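Local coordinates for DUF192 domain-containing protein (Novosphingobium aromaticivorans, PDB 3M7A) that is of unknown function but belongs to the DUF192 (COG1430) family and probably is made with a signal peptide, as a lipoprotein, at residues H34-E39 with L130-G135; A45-G50 with M63-N68; I86-L91 with L117-I122; V95-A100 with P111-T116. All coordinates share one frame; numbering follows the deposited sequence. Where two conformers were deposited one is given.

Interaction 1. Residues H34-E39 with L130-G135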
loop_
_atom_site.group_PDB
_atom_site.type_symbol
_atom_site.label_atom_id
_atom_site.label_comp_id
_atom_site.label_asym_id
_atom_site.label_seq_id
_atom_site.Cartn_x
_atom_site.Cartn_y
_atom_site.Cartn_z
ATOM N N HIS A 34 -5.299 11.419 2.194
ATOM C CA HIS A 34 -5.988 10.253 1.630
ATOM C C HIS A 34 -5.986 9.144 2.656
ATOM O O HIS A 34 -5.018 9.017 3.416
ATOM C CB HIS A 34 -5.274 9.773 0.362
ATOM C CG HIS A 34 -5.016 10.870 -0.601
ATOM N ND1 HIS A 34 -5.976 11.348 -1.461
ATOM C CD2 HIS A 34 -3.914 11.623 -0.801
ATOM C CE1 HIS A 34 -5.470 12.346 -2.162
ATOM N NE2 HIS A 34 -4.214 12.529 -1.792
ATOM N N VAL A 35 -7.040 8.335 2.656
ATOM C CA VAL A 35 -7.232 7.308 3.670
ATOM C C VAL A 35 -7.568 5.973 3.005
ATOM O O VAL A 35 -8.444 5.920 2.150
ATOM C CB VAL A 35 -8.413 7.676 4.638
ATOM C CG1 VAL A 35 -8.539 6.617 5.730
ATOM C CG2 VAL A 35 -8.201 9.046 5.234
ATOM N N PHE A 36 -6.860 4.916 3.392
ATOM C CA PHE A 36 -7.063 3.567 2.872
ATOM C C PHE A 36 -7.272 2.605 4.028
ATOM O O PHE A 36 -6.408 2.510 4.888
ATOM C CB PHE A 36 -5.881 3.136 2.010
ATOM C CG PHE A 36 -5.599 4.086 0.896
ATOM C CD1 PHE A 36 -6.306 4.012 -0.288
ATOM C CD2 PHE A 36 -4.662 5.103 1.029
ATOM C CE1 PHE A 36 -6.072 4.900 -1.330
ATOM C CE2 PHE A 36 -4.425 6.013 0.009
ATOM C CZ PHE A 36 -5.117 5.904 -1.179
ATOM N N ARG A 37 -8.356 1.841 4.006
ATOM C CA ARG A 37 -8.533 0.736 4.936
ATOM C C ARG A 37 -7.703 -0.435 4.398
ATOM O O ARG A 37 -8.047 -1.003 3.362
ATOM C CB ARG A 37 -10.006 0.326 5.030
ATOM C CG ARG A 37 -10.979 1.365 5.489
ATOM C CD ARG A 37 -10.821 1.700 6.893
ATOM N NE ARG A 37 -11.007 0.559 7.796
ATOM C CZ ARG A 37 -10.910 0.633 9.120
ATOM N NH1 ARG A 37 -10.597 1.801 9.711
ATOM N NH2 ARG A 37 -11.069 -0.474 9.860
ATOM N N SER A 38 -6.622 -0.755 5.093
ATOM C CA SER A 38 -5.587 -1.608 4.538
ATOM C C SER A 38 -5.381 -2.892 5.323
ATOM O O SER A 38 -5.170 -2.866 6.517
ATOM C CB SER A 38 -4.279 -0.810 4.497
ATOM O OG SER A 38 -4.426 0.357 3.725
ATOM N N GLU A 39 -5.405 -4.011 4.621
ATOM C CA GLU A 39 -4.958 -5.275 5.206
ATOM C C GLU A 39 -3.487 -5.153 5.589
ATOM O O GLU A 39 -2.693 -4.647 4.779
ATOM C CB GLU A 39 -5.107 -6.384 4.181
ATOM C CG GLU A 39 -6.552 -6.847 3.993
ATOM C CD GLU A 39 -6.651 -7.741 2.778
ATOM O OE1 GLU A 39 -6.428 -8.958 2.945
ATOM O OE2 GLU A 39 -6.856 -7.232 1.638
ATOM N N LEU A 130 -5.019 10.785 -7.472
ATOM C CA LEU A 130 -5.105 11.434 -6.157
ATOM C C LEU A 130 -4.075 12.509 -5.911
ATOM O O LEU A 130 -4.283 13.380 -5.052
ATOM C CB LEU A 130 -5.025 10.381 -5.045
ATOM C CG LEU A 130 -6.196 9.397 -4.972
ATOM C CD1 LEU A 130 -5.945 8.373 -3.861
ATOM C CD2 LEU A 130 -7.536 10.089 -4.797
ATOM N N GLY A 131 -2.971 12.445 -6.631
ATOM C CA GLY A 131 -1.869 13.343 -6.409
ATOM C C GLY A 131 -0.843 12.903 -5.388
ATOM O O GLY A 131 -0.065 13.742 -4.934
ATOM N N ILE A 132 -0.832 11.622 -5.036
ATOM C CA ILE A 132 0.160 11.085 -4.104
ATOM C C ILE A 132 1.526 11.119 -4.786
ATOM O O ILE A 132 1.662 10.724 -5.954
ATOM C CB ILE A 132 -0.242 9.667 -3.644
ATOM C CG1 ILE A 132 -1.514 9.712 -2.783
ATOM C CG2 ILE A 132 0.914 9.002 -2.883
ATOM C CD1 ILE A 132 -2.125 8.363 -2.464
ATOM N N LYS A 133 2.529 11.624 -4.067
ATOM C CA LYS A 133 3.865 11.849 -4.630
ATOM C C LYS A 133 4.971 11.448 -3.661
ATOM O O LYS A 133 4.765 11.452 -2.462
ATOM C CB LYS A 133 4.022 13.326 -5.009
ATOM C CG LYS A 133 3.202 13.700 -6.250
ATOM C CD LYS A 133 3.192 15.168 -6.566
ATOM C CE LYS A 133 2.356 15.418 -7.813
ATOM N NZ LYS A 133 2.816 14.621 -8.976
ATOM N N PRO A 134 6.161 11.143 -4.195
ATOM C CA PRO A 134 7.309 10.967 -3.327
ATOM C C PRO A 134 7.460 12.155 -2.394
ATOM O O PRO A 134 7.262 13.316 -2.792
ATOM C CB PRO A 134 8.475 10.835 -4.308
ATOM C CG PRO A 134 7.846 10.229 -5.549
ATOM C CD PRO A 134 6.502 10.916 -5.622
ATOM N N GLY A 135 7.807 11.866 -1.140
ATOM C CA GLY A 135 7.858 12.857 -0.081
ATOM C C GLY A 135 6.638 12.918 0.828
ATOM O O GLY A 135 6.728 13.414 1.962
#
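H34 meets L130 through the flat of its imidazole: L130 CB lies 3.9 Å from the centroid of the H34 ring, 30° off the ring normal, a CH-pi contact over one face. The two side chains slide past each other in opposite directions, which brings all of the L130 branches near H34 ND1. I132 reaches the same ring obliquely, with I132 CG1 3.7 Å from H34 CD2. Two residues along the strand, F36 and L130 extend tip to tip, F36 CZ lying 3.7 Å from L130 CD1. I132 CD1 approaches the same ring atom, and both methyl groups stand at the edge of the phenyl ring, near its plane. These two residues thus serve a histidine and a phenylalanine that emerge from the same side of strand 32-41. What delivers L130 and I132 together is a Schellman motif that ends helix 126-130. G131, at positive phi (89°), is its C-prime residue, and the backbone N-H groups of G131 and I132 turn back to carbonyls of the helix's last turn. On the polar side, H34 NE2 is hydrogen-bonded to S31 OG, which also makes weak bonds with L130 O and G131 O, linking the imidazole to the helix end. Farther out, F36 is backed by L120 and I122 of strand 118-123, and I132 rests on V27 of strand 21-29.

Interaction 2. Residues A45-G50 with M63-N68. With EDO (1,2-ethanediol), chain C.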
loop_
_atom_site.group_PDB
_atom_site.type_symbol
_atom_site.label_atom_id
_atom_site.label_comp_id
_atom_site.label_asym_id
_atom_site.label_seq_id
_atom_site.Cartn_x
_atom_site.Cartn_y
_atom_site.Cartn_z
ATOM N N ALA A 45 6.121 -14.338 4.703
ATOM C CA ALA A 45 5.201 -15.095 3.874
ATOM C C ALA A 45 3.940 -14.300 3.547
ATOM O O ALA A 45 3.460 -14.365 2.411
ATOM C CB ALA A 45 4.857 -16.414 4.530
ATOM N N GLU A 46 3.407 -13.526 4.510
ATOM C CA GLU A 46 2.257 -12.684 4.213
ATOM C C GLU A 46 2.628 -11.688 3.118
ATOM O O GLU A 46 1.842 -11.424 2.201
ATOM C CB GLU A 46 1.774 -11.950 5.466
ATOM C CG GLU A 46 0.997 -12.864 6.423
ATOM C CD GLU A 46 0.728 -12.270 7.801
ATOM O OE1 GLU A 46 1.423 -11.306 8.211
ATOM O OE2 GLU A 46 -0.183 -12.792 8.484
ATOM N N GLN A 47 3.823 -11.129 3.212
ATOM C CA GLN A 47 4.271 -10.148 2.249
ATOM C C GLN A 47 4.560 -10.772 0.864
ATOM O O GLN A 47 4.393 -10.104 -0.147
ATOM C CB GLN A 47 5.494 -9.393 2.766
ATOM C CG GLN A 47 5.247 -8.582 4.018
ATOM C CD GLN A 47 6.451 -7.732 4.400
ATOM O OE1 GLN A 47 7.020 -7.059 3.542
ATOM N NE2 GLN A 47 6.883 -7.825 5.651
ATOM N N ALA A 48 4.981 -12.035 0.829
ATOM C CA ALA A 48 5.220 -12.731 -0.435
ATOM C C ALA A 48 3.909 -13.063 -1.137
ATOM O O ALA A 48 3.859 -13.178 -2.367
ATOM C CB ALA A 48 6.028 -14.012 -0.181
ATOM N N LYS A 49 2.831 -13.241 -0.382
ATOM C CA LYS A 49 1.525 -13.496 -0.987
ATOM C C LYS A 49 0.869 -12.200 -1.472
ATOM O O LYS A 49 0.200 -12.193 -2.512
ATOM C CB LYS A 49 0.609 -14.232 -0.008
ATOM C CG LYS A 49 -0.725 -14.671 -0.618
ATOM C CD LYS A 49 -1.563 -15.518 0.337
ATOM C CE LYS A 49 -2.902 -15.930 -0.286
ATOM N NZ LYS A 49 -3.816 -16.599 0.690
ATOM N N GLY A 50 1.026 -11.100 -0.718
ATOM C CA GLY A 50 0.460 -9.807 -1.138
ATOM C C GLY A 50 -1.002 -9.928 -1.480
ATOM O O GLY A 50 -1.771 -10.550 -0.747
HETATM N N MSE A 63 -3.435 -2.605 0.763
HETATM C CA MSE A 63 -2.699 -3.538 1.610
HETATM C C MSE A 63 -1.422 -2.820 2.043
HETATM O O MSE A 63 -0.718 -2.252 1.202
HETATM C CB MSE A 63 -2.359 -4.845 0.910
HETATM C CG MSE A 63 -1.622 -5.852 1.798
HETATM SE SE MSE A 63 -1.416 -7.598 1.062
HETATM C CE MSE A 63 -3.189 -8.290 1.485
ATOM N N ILE A 64 -1.144 -2.851 3.341
ATOM C CA ILE A 64 0.049 -2.252 3.920
ATOM C C ILE A 64 0.972 -3.392 4.386
ATOM O O ILE A 64 0.541 -4.310 5.088
ATOM C CB ILE A 64 -0.316 -1.239 5.061
ATOM C CG1 ILE A 64 0.928 -0.515 5.610
ATOM C CG2 ILE A 64 -1.070 -1.891 6.198
ATOM C CD1 ILE A 64 1.443 0.577 4.734
ATOM N N PHE A 65 2.227 -3.312 3.974
ATOM C CA PHE A 65 3.263 -4.282 4.237
ATOM C C PHE A 65 4.230 -3.617 5.210
ATOM O O PHE A 65 4.840 -2.613 4.865
ATOM C CB PHE A 65 4.004 -4.637 2.950
ATOM C CG PHE A 65 3.151 -5.247 1.837
ATOM C CD1 PHE A 65 2.206 -4.502 1.173
ATOM C CD2 PHE A 65 3.375 -6.549 1.412
ATOM C CE1 PHE A 65 1.471 -5.068 0.153
ATOM C CE2 PHE A 65 2.642 -7.110 0.384
ATOM C CZ PHE A 65 1.693 -6.367 -0.255
ATOM N N LEU A 66 4.337 -4.120 6.441
ATOM C CA LEU A 66 5.137 -3.484 7.495
ATOM C C LEU A 66 6.369 -4.332 7.714
ATOM O O LEU A 66 6.272 -5.542 7.957
ATOM C CB LEU A 66 4.361 -3.321 8.795
ATOM C CG LEU A 66 3.194 -2.358 8.748
ATOM C CD1 LEU A 66 2.577 -2.252 10.168
ATOM C CD2 LEU A 66 3.587 -0.975 8.159
ATOM N N ARG A 67 7.524 -3.695 7.606
ATOM C CA ARG A 67 8.772 -4.423 7.500
ATOM C C ARG A 67 9.729 -4.128 8.610
ATOM O O ARG A 67 10.032 -2.997 8.909
ATOM C CB ARG A 67 9.453 -4.100 6.186
ATOM C CG ARG A 67 8.572 -4.459 5.014
ATOM C CD ARG A 67 9.106 -3.948 3.717
ATOM N NE ARG A 67 10.432 -4.438 3.359
ATOM C CZ ARG A 67 10.678 -5.637 2.854
ATOM N NH1 ARG A 67 9.711 -6.524 2.663
ATOM N NH2 ARG A 67 11.906 -5.974 2.515
ATOM N N ASN A 68 10.224 -5.196 9.211
ATOM C CA ASN A 68 11.238 -5.102 10.250
ATOM C C ASN A 68 12.052 -6.396 10.231
ATOM O O ASN A 68 11.501 -7.456 10.517
ATOM C CB ASN A 68 10.647 -4.865 11.640
ATOM C CG ASN A 68 11.714 -4.540 12.672
ATOM O OD1 ASN A 68 12.918 -4.657 12.398
ATOM N ND2 ASN A 68 11.294 -4.147 13.863
HETATM C C1 EDO C . -1.041 -11.329 11.615
HETATM O O1 EDO C . -1.604 -11.447 10.296
HETATM C C2 EDO C . 0.306 -10.601 11.583
HETATM O O2 EDO C . 1.326 -11.417 10.971
HETATM O O HOH W 1 9.726 -7.605 7.363
#
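Q47 OE1 accepts the one direct hydrogen bond between helix 44-49 and the residue following strand 61-66, from R67 NH1 at 2.9 Å. The acceptor lies in the guanidinium plane of R67, at its edge, whereas the donor is tilted 29° from the Q47 carbonyl plane; amide and guanidinium stand 82° apart. The R67 chain bends at chi3, which places NE. Its NH2 is bonded to D71 O, and Q47 NE2 to R42 O, so both polar groups have further partners. A water accepts weakly from Q47 NE2 and also from N68 N.

Van der Waals contacts surround the F65 ring and the M63 selenium. Q47 CB lies 3.8 Å from F65 CD2, and the aromatic edge receives Q47 O and G50 CA, the latter 3.8 Å from F65 CZ. The selenium of selenomethionine M63 is 3.5 Å from G50 C, where positive phi (52°) turns the chain out of the helix.

E46 holds both hydroxyls of a 1,2-ethanediol, probably from the crystallisation liquor. The helix is the crossover of a beta-alpha-beta unit between parallel strands 32-41 and 61-66, while F75 of strand 72-75 meets the F65 ring edge-to-face.

Interaction 3. Residues I86-L91 with L117-I122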
loop_
_atom_site.group_PDB
_atom_site.type_symbol
_atom_site.label_atom_id
_atom_site.label_comp_id
_atom_site.label_asym_id
_atom_site.label_seq_id
_atom_site.Cartn_x
_atom_site.Cartn_y
_atom_site.Cartn_z
ATOM N N ILE A 86 2.267 0.618 -6.376
ATOM C CA ILE A 86 3.059 0.130 -5.252
ATOM C C ILE A 86 3.877 1.304 -4.703
ATOM O O ILE A 86 4.789 1.802 -5.350
ATOM C CB ILE A 86 3.944 -1.064 -5.639
ATOM C CG1 ILE A 86 3.109 -2.154 -6.353
ATOM C CG2 ILE A 86 4.620 -1.671 -4.404
ATOM C CD1 ILE A 86 3.886 -3.447 -6.682
ATOM N N ILE A 87 3.508 1.736 -3.496
ATOM C CA ILE A 87 4.055 2.935 -2.888
ATOM C C ILE A 87 5.038 2.521 -1.806
ATOM O O ILE A 87 4.663 1.910 -0.808
ATOM C CB ILE A 87 2.891 3.765 -2.281
ATOM C CG1 ILE A 87 1.838 4.138 -3.342
ATOM C CG2 ILE A 87 3.436 4.984 -1.531
ATOM C CD1 ILE A 87 0.503 4.622 -2.786
ATOM N N PHE A 88 6.314 2.811 -2.023
ATOM C CA PHE A 88 7.379 2.366 -1.121
ATOM C C PHE A 88 7.696 3.494 -0.125
ATOM O O PHE A 88 7.918 4.649 -0.530
ATOM C CB PHE A 88 8.636 2.050 -1.912
ATOM C CG PHE A 88 8.481 0.940 -2.909
ATOM C CD1 PHE A 88 8.639 -0.386 -2.543
ATOM C CD2 PHE A 88 8.206 1.204 -4.235
ATOM C CE1 PHE A 88 8.549 -1.400 -3.470
ATOM C CE2 PHE A 88 8.082 0.170 -5.170
ATOM C CZ PHE A 88 8.269 -1.122 -4.785
ATOM N N VAL A 89 7.715 3.137 1.154
ATOM C CA VAL A 89 7.831 4.097 2.240
ATOM C C VAL A 89 9.167 3.872 2.981
ATOM O O VAL A 89 9.494 2.743 3.379
ATOM C CB VAL A 89 6.640 3.955 3.204
ATOM C CG1 VAL A 89 6.783 4.947 4.368
ATOM C CG2 VAL A 89 5.313 4.108 2.477
ATOM N N GLY A 90 9.929 4.955 3.134
ATOM C CA GLY A 90 11.193 4.928 3.840
ATOM C C GLY A 90 11.100 5.060 5.346
ATOM O O GLY A 90 10.014 5.051 5.934
ATOM N N LEU A 91 12.274 5.162 5.963
ATOM C CA LEU A 91 12.393 5.029 7.403
ATOM C C LEU A 91 11.850 6.227 8.173
ATOM O O LEU A 91 11.614 6.117 9.364
ATOM C CB LEU A 91 13.847 4.724 7.791
ATOM C CG LEU A 91 14.246 3.239 7.733
ATOM C CD1 LEU A 91 14.190 2.674 6.300
ATOM C CD2 LEU A 91 15.629 3.016 8.356
ATOM N N LEU A 117 10.637 0.664 4.978
ATOM C CA LEU A 117 9.905 0.476 6.227
ATOM C C LEU A 117 8.507 -0.092 5.979
ATOM O O LEU A 117 8.007 -0.885 6.775
ATOM C CB LEU A 117 9.844 1.822 6.964
ATOM C CG LEU A 117 9.069 1.790 8.279
ATOM C CD1 LEU A 117 9.743 0.876 9.315
ATOM C CD2 LEU A 117 8.953 3.210 8.831
ATOM N N ALA A 118 7.851 0.367 4.918
ATOM C CA ALA A 118 6.492 -0.074 4.610
ATOM C C ALA A 118 6.252 0.025 3.115
ATOM O O ALA A 118 6.937 0.753 2.414
ATOM C CB ALA A 118 5.462 0.771 5.386
ATOM N N VAL A 119 5.246 -0.690 2.642
ATOM C CA VAL A 119 4.751 -0.589 1.295
ATOM C C VAL A 119 3.236 -0.521 1.361
ATOM O O VAL A 119 2.622 -1.259 2.109
ATOM C CB VAL A 119 5.176 -1.801 0.437
ATOM C CG1 VAL A 119 4.692 -1.649 -1.003
ATOM C CG2 VAL A 119 6.719 -1.966 0.468
ATOM N N LEU A 120 2.648 0.382 0.574
ATOM C CA LEU A 120 1.207 0.505 0.476
ATOM C C LEU A 120 0.830 0.208 -0.970
ATOM O O LEU A 120 1.320 0.866 -1.906
ATOM C CB LEU A 120 0.759 1.907 0.876
ATOM C CG LEU A 120 -0.727 2.162 0.685
ATOM C CD1 LEU A 120 -1.597 1.309 1.642
ATOM C CD2 LEU A 120 -1.043 3.647 0.906
ATOM N N GLU A 121 -0.021 -0.794 -1.156
ATOM C CA GLU A 121 -0.585 -1.099 -2.475
ATOM C C GLU A 121 -2.037 -0.635 -2.567
ATOM O O GLU A 121 -2.829 -0.911 -1.679
ATOM C CB GLU A 121 -0.531 -2.610 -2.767
ATOM C CG GLU A 121 0.884 -3.126 -2.932
ATOM C CD GLU A 121 1.013 -4.602 -3.200
ATOM O OE1 GLU A 121 0.035 -5.345 -3.110
ATOM O OE2 GLU A 121 2.156 -5.016 -3.482
ATOM N N ILE A 122 -2.328 0.092 -3.636
ATOM C CA ILE A 122 -3.658 0.595 -3.941
ATOM C C ILE A 122 -3.929 0.333 -5.428
ATOM O O ILE A 122 -3.060 -0.094 -6.176
ATOM C CB ILE A 122 -3.780 2.096 -3.608
ATOM C CG1 ILE A 122 -2.873 2.971 -4.484
ATOM C CG2 ILE A 122 -3.521 2.310 -2.108
ATOM C CD1 ILE A 122 -3.034 4.474 -4.202
#
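I87 and L120 exchange two backbone hydrogen bonds, I87 N to L120 O at 2.8 Å and L120 N to I87 O at 2.9 Å, so that N-H and C=O of both residues are engaged in the pairing. One hydrogen-bonded pair further, V89 N gives to A118 O at 2.8 Å. The return is shared: V89 O accepts from L117 N at 2.9 Å, nearly in line with the carbonyl, and from A118 N at 3.3 Å, tilted 31° from its plane. Two residues facing one define a classic beta bulge, set where strand 118-123 begins; the rest of the ladder is regular antiparallel pairing. On its other edge strand 84-89 pairs with strand 95-102: I86 bonds A99, and F88 bonds M96 and N97. V119 likewise bonds F65 of strand 61-66, and its CA approaches I87 O in a CA-H...O contact.

Side chains divide between the faces. I86, F88, V119 and E121 share one: I86 CG2 and V119 CG1 are only 3.4 Å apart, closer than two methyls normally pack, and V119 CG2 comes to F88 CD1. CG1 of V119 stands anti to the backbone N (chi1 -178°), which carries it to I86 while CG2 serves F88. The E121 chain runs alongside I86. On the other face I87, V89, A118 and L120 pack. I87 CD1 also touches I122 CD1, at 3.8 Å. F75 of strand 72-75 lies against I86, V119 and E121.

Interaction 4. Residues V95-A100 with P111-T116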
loop_
_atom_site.group_PDB
_atom_site.type_symbol
_atom_site.label_atom_id
_atom_site.label_comp_id
_atom_site.label_asym_id
_atom_site.label_seq_id
_atom_site.Cartn_x
_atom_site.Cartn_y
_atom_site.Cartn_z
ATOM N N VAL A 95 7.109 8.665 1.409
ATOM C CA VAL A 95 7.154 7.924 0.152
ATOM C C VAL A 95 8.492 8.202 -0.530
ATOM O O VAL A 95 8.875 9.350 -0.731
ATOM C CB VAL A 95 5.982 8.334 -0.766
ATOM C CG1 VAL A 95 6.086 7.638 -2.140
ATOM C CG2 VAL A 95 4.610 8.077 -0.112
HETATM N N MSE A 96 9.202 7.132 -0.881
HETATM C CA MSE A 96 10.440 7.221 -1.643
HETATM C C MSE A 96 10.188 7.201 -3.149
HETATM O O MSE A 96 10.779 7.980 -3.906
HETATM C CB MSE A 96 11.371 6.053 -1.311
HETATM C CG MSE A 96 11.855 6.045 0.114
HETATM SE SE MSE A 96 13.028 4.555 0.507
HETATM C CE MSE A 96 11.795 3.106 0.263
ATOM N N ASN A 97 9.342 6.283 -3.580
ATOM C CA ASN A 97 9.108 6.040 -4.970
ATOM C C ASN A 97 7.825 5.219 -5.106
ATOM O O ASN A 97 7.339 4.593 -4.141
ATOM C CB ASN A 97 10.281 5.329 -5.672
ATOM C CG ASN A 97 10.501 3.897 -5.221
ATOM O OD1 ASN A 97 10.797 3.638 -4.045
ATOM N ND2 ASN A 97 10.402 2.967 -6.164
ATOM N N ILE A 98 7.249 5.262 -6.305
ATOM C CA ILE A 98 6.015 4.571 -6.609
ATOM C C ILE A 98 6.247 3.745 -7.877
ATOM O O ILE A 98 6.739 4.285 -8.872
ATOM C CB ILE A 98 4.862 5.580 -6.836
ATOM C CG1 ILE A 98 4.657 6.494 -5.596
ATOM C CG2 ILE A 98 3.562 4.824 -7.205
ATOM C CD1 ILE A 98 3.655 7.601 -5.810
ATOM N N ALA A 99 5.887 2.468 -7.841
ATOM C CA ALA A 99 5.801 1.649 -9.055
ATOM C C ALA A 99 4.354 1.757 -9.518
ATOM O O ALA A 99 3.487 1.073 -8.978
ATOM C CB ALA A 99 6.207 0.206 -8.821
ATOM N N ALA A 100 4.095 2.724 -10.405
ATOM C CA ALA A 100 2.746 3.019 -10.856
ATOM C C ALA A 100 2.322 2.019 -11.924
ATOM O O ALA A 100 3.131 1.622 -12.776
ATOM C CB ALA A 100 2.623 4.443 -11.385
ATOM N N PRO A 111 11.568 -2.539 -7.818
ATOM C CA PRO A 111 12.367 -2.279 -6.617
ATOM C C PRO A 111 12.014 -0.990 -5.904
ATOM O O PRO A 111 11.705 0.023 -6.536
ATOM C CB PRO A 111 13.786 -2.164 -7.167
ATOM C CG PRO A 111 13.578 -1.670 -8.558
ATOM C CD PRO A 111 12.338 -2.308 -9.043
ATOM N N ALA A 112 12.125 -1.016 -4.594
ATOM C CA ALA A 112 12.124 0.190 -3.785
ATOM C C ALA A 112 13.398 0.976 -4.057
ATOM O O ALA A 112 14.424 0.416 -4.447
ATOM C CB ALA A 112 12.048 -0.170 -2.272
ATOM N N ALA A 113 13.354 2.273 -3.733
ATOM C CA ALA A 113 14.520 3.127 -3.877
ATOM C C ALA A 113 15.605 2.814 -2.868
ATOM O O ALA A 113 16.728 3.241 -3.051
ATOM C CB ALA A 113 14.095 4.579 -3.704
ATOM N N GLY A 114 15.282 2.097 -1.798
ATOM C CA GLY A 114 16.217 1.833 -0.714
ATOM C C GLY A 114 15.542 1.095 0.417
ATOM O O GLY A 114 14.421 0.599 0.245
ATOM N N PRO A 115 16.175 1.063 1.608
ATOM C CA PRO A 115 15.569 0.451 2.790
ATOM C C PRO A 115 14.109 0.864 2.930
ATOM O O PRO A 115 13.778 2.039 2.884
ATOM C CB PRO A 115 16.461 0.946 3.929
ATOM C CG PRO A 115 17.815 1.090 3.283
ATOM C CD PRO A 115 17.538 1.576 1.873
ATOM N N THR A 116 13.272 -0.149 3.057
ATOM C CA THR A 116 11.830 0.017 2.947
ATOM C C THR A 116 11.166 -0.345 4.283
ATOM O O THR A 116 11.170 -1.519 4.689
ATOM C CB THR A 116 11.280 -0.900 1.863
ATOM O OG1 THR A 116 12.019 -0.705 0.654
ATOM C CG2 THR A 116 9.805 -0.637 1.600
#
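N97 grips the backbone of P111 and A113 with both ends of its carboxamide. N97 ND2 donates to P111 O at 3.2 Å, in the plane of that carbonyl and on a lone pair, the acceptor somewhat tilted from the amide plane of N97. N97 OD1 accepts from A113 N at 2.9 Å, here with the donor above the carbonyl plane, 52° out of it. The N97 CG sits between the backbone N and the carbonyl carbon (chi1 68°), directed toward 111-116, and the two bonds fix the amide. Within 111-116 itself, T116 OG1 donates to G114 O at 2.8 Å, and the same hydroxyl is also bonded to A73 N.

Van der Waals contact is carried by the selenomethionine M96. Its CB makes an apolar contact with A113 CB at 3.9 Å, and the methyl, swung round by a bend at chi3 (-65°), settles among A112 CB, G114 O, P115 O and T116 OG1. M96 CE to P115 O, at 3.5 Å, is the nearest of these. A112 also touches F88 of strand 84-89.

Strand 95-102 is thus tied to the corner at A113 and G114. An asparagine amide mimics a peptide group here, offering one donor and one acceptor to backbone atoms that no strand pairing across the two segments engages, while the methyl-selenium end fills in against carbonyl oxygens.

In the fold
Interaction 3 is the buried centre, a backbone ladder between two strands, and the other three are partly buried and rely on side chains. Interaction 2 joins the same sheet from the far edge of strand 118-123, through M63 and F65, whereas interaction 4 meets it through strand 95-102, the other neighbour of strand 84-89. Interaction 1 closes the longest loop and is made by packing, with a CH-pi contact and no hydrogen bond between its segments; F36 packs on L120 and I122, S38 on L120, while G135 bonds V95. Interactions 2 and 4 each use a side-chain amide, one toward a guanidinium, the other toward backbone. Interactions 1 and 2 are about 17 Å apart between centres.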